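PDB 1K1A: B-cell lymphoma 3 protein from Homo sapiens, which regulates transcription of NF-kappa-B target genes, holding the p50 subunit back in the cytoplasm and acting as a transcriptional activator in the nucleus. Local coordinates for residues H78-A83 and A111-G116. Sequence-based numbering, arbitrary orientation.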
loop_
_atom_site.group_PDB
_atom_site.type_symbol
_atom_site.label_atom_id
_atom_site.label_comp_id
_atom_site.label_asym_id
_atom_site.label_seq_id
_atom_site.Cartn_x
_atom_site.Cartn_y
_atom_site.Cartn_z
ATOM N N HIS A 78 -5.059 -13.939 -1.197
ATOM C CA HIS A 78 -3.823 -13.438 -1.759
ATOM C C HIS A 78 -2.906 -12.863 -0.684
ATOM O O HIS A 78 -1.956 -12.145 -0.982
ATOM C CB HIS A 78 -4.129 -12.410 -2.841
ATOM C CG HIS A 78 -5.029 -12.934 -3.912
ATOM N ND1 HIS A 78 -6.361 -12.592 -3.995
ATOM C CD2 HIS A 78 -4.804 -13.822 -4.908
ATOM C CE1 HIS A 78 -6.911 -13.225 -5.018
ATOM N NE2 HIS A 78 -5.986 -13.978 -5.588
ATOM N N GLY A 79 -3.189 -13.198 0.567
ATOM C CA GLY A 79 -2.359 -12.755 1.676
ATOM C C GLY A 79 -2.531 -11.279 2.019
ATOM O O GLY A 79 -1.654 -10.672 2.640
ATOM N N GLN A 80 -3.648 -10.695 1.590
ATOM C CA GLN A 80 -3.950 -9.284 1.897
ATOM C C GLN A 80 -4.496 -9.130 3.302
ATOM O O GLN A 80 -5.362 -9.897 3.715
ATOM C CB GLN A 80 -4.995 -8.720 0.920
ATOM C CG GLN A 80 -4.618 -8.810 -0.560
ATOM C CD GLN A 80 -3.767 -7.643 -1.026
ATOM O OE1 GLN A 80 -4.238 -6.777 -1.766
ATOM N NE2 GLN A 80 -2.518 -7.613 -0.592
ATOM N N THR A 81 -3.990 -8.139 4.037
ATOM C CA THR A 81 -4.583 -7.763 5.320
ATOM C C THR A 81 -5.690 -6.765 5.025
ATOM O O THR A 81 -5.864 -6.350 3.886
ATOM C CB THR A 81 -3.553 -7.090 6.264
ATOM O OG1 THR A 81 -3.048 -5.884 5.655
ATOM C CG2 THR A 81 -2.294 -7.979 6.457
ATOM N N ALA A 82 -6.438 -6.384 6.054
ATOM C CA ALA A 82 -7.476 -5.370 5.906
ATOM C C ALA A 82 -6.899 -4.084 5.298
ATOM O O ALA A 82 -7.522 -3.452 4.436
ATOM C CB ALA A 82 -8.101 -5.085 7.245
ATOM N N ALA A 83 -5.708 -3.704 5.749
ATOM C CA ALA A 83 -5.049 -2.498 5.260
ATOM C C ALA A 83 -4.738 -2.570 3.768
ATOM O O ALA A 83 -4.934 -1.587 3.047
ATOM C CB ALA A 83 -3.781 -2.206 6.062
ATOM N N ALA A 111 3.282 -5.380 6.918
ATOM C CA ALA A 111 2.783 -6.666 6.412
ATOM C C ALA A 111 3.006 -6.825 4.903
ATOM O O ALA A 111 2.747 -5.904 4.126
ATOM C CB ALA A 111 1.290 -6.826 6.743
ATOM N N ARG A 112 3.459 -8.004 4.489
ATOM C CA ARG A 112 3.697 -8.278 3.068
ATOM C C ARG A 112 2.680 -9.293 2.542
ATOM O O ARG A 112 2.507 -10.355 3.142
ATOM C CB ARG A 112 5.121 -8.815 2.841
ATOM C CG ARG A 112 6.246 -8.025 3.566
ATOM C CD ARG A 112 6.341 -6.570 3.155
ATOM N NE ARG A 112 7.367 -5.820 3.900
ATOM C CZ ARG A 112 8.664 -5.838 3.603
ATOM N NH1 ARG A 112 9.105 -6.591 2.605
ATOM N NH2 ARG A 112 9.525 -5.116 4.316
ATOM N N ASN A 113 1.998 -8.968 1.438
ATOM C CA ASN A 113 1.077 -9.937 0.836
ATOM C C ASN A 113 1.864 -11.008 0.097
ATOM O O ASN A 113 3.094 -10.934 0.023
ATOM C CB ASN A 113 0.003 -9.268 -0.060
ATOM C CG ASN A 113 0.598 -8.544 -1.276
ATOM O OD1 ASN A 113 1.738 -8.782 -1.668
ATOM N ND2 ASN A 113 -0.192 -7.665 -1.880
ATOM N N TYR A 114 1.171 -12.001 -0.447
ATOM C CA TYR A 114 1.867 -13.134 -1.052
ATOM C C TYR A 114 2.760 -12.703 -2.215
ATOM O O TYR A 114 3.804 -13.314 -2.465
ATOM C CB TYR A 114 0.885 -14.243 -1.462
ATOM C CG TYR A 114 0.253 -14.962 -0.281
ATOM C CD1 TYR A 114 0.884 -15.004 0.967
ATOM C CD2 TYR A 114 -0.970 -15.598 -0.414
ATOM C CE1 TYR A 114 0.295 -15.672 2.048
ATOM C CE2 TYR A 114 -1.561 -16.253 0.651
ATOM C CZ TYR A 114 -0.934 -16.297 1.870
ATOM O OH TYR A 114 -1.544 -16.963 2.916
ATOM N N ASP A 115 2.366 -11.636 -2.898
ATOM C CA ASP A 115 3.191 -11.062 -3.958
ATOM C C ASP A 115 4.431 -10.369 -3.389
ATOM O O ASP A 115 5.420 -10.180 -4.095
ATOM C CB ASP A 115 2.382 -10.072 -4.789
ATOM C CG ASP A 115 1.378 -10.752 -5.682
ATOM O OD1 ASP A 115 1.693 -11.842 -6.207
ATOM O OD2 ASP A 115 0.243 -10.279 -5.921
ATOM N N GLY A 116 4.365 -9.972 -2.121
ATOM C CA GLY A 116 5.505 -9.369 -1.444
ATOM C C GLY A 116 5.383 -7.881 -1.138
ATOM O O GLY A 116 6.286 -7.292 -0.522
HETATM O O HOH W 1 -0.541 -11.173 -3.165
HETATM O O HOH W 2 0.339 -9.849 4.823
#
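The backbone N of Y114 donates to the carbonyl O of H78, 3.2 Å away and nearly straight at 164°, a direct main-chain hydrogen bond between residues 78-83 and 111-116. Two waters add to it. One donates a hydrogen bond to H78 O and accepts one from the N of D115; the other donates to G79 O and, weakly, to R112 O. Besides this water, G79 O receives a CA-H...O contact from N113 CA at 3.4 Å.

The aromatic contact is with the chain itself: G79 CA sits 3.6 Å from the centroid of the Y114 ring, almost straight above it, a CH-pi contact. A side chain on G79 would run into that ring, and the positive phi there also favours glycine. Farther along, T81 CG2 meets A111 CB at 3.8 Å, while T81 OG1 turns to H84 N, weakly capping helix 82-88.

The side chains of Q80 and N113 lie side by side, pointing the same way, with their amide planes 41° apart. As modelled, Q80 NE2 lies 2.7 Å from N113 ND2; with the Q80 amide turned over, this could be a hydrogen bond. The N113 side chain takes the crowded position between N and carbonyl carbon (chi1 63°), bringing OD1 back over its own type I turn, where it accepts from L117 N and weakly from G116 N. An alanine in place of Q80 would probably open a gap beside N113 and L85, depriving the N113 amide of its polar neighbour.

The two segments run antiparallel and lead into helix 82-88 and helix 119-126; residues 78-83 belong to ankyrin repeat 3, and 111-116 run into the start of repeat 4. Backbone polar groups, water and a glycine against an aromatic face join them, so the fit of these two loops probably rests as much on main-chain shape as on side chains.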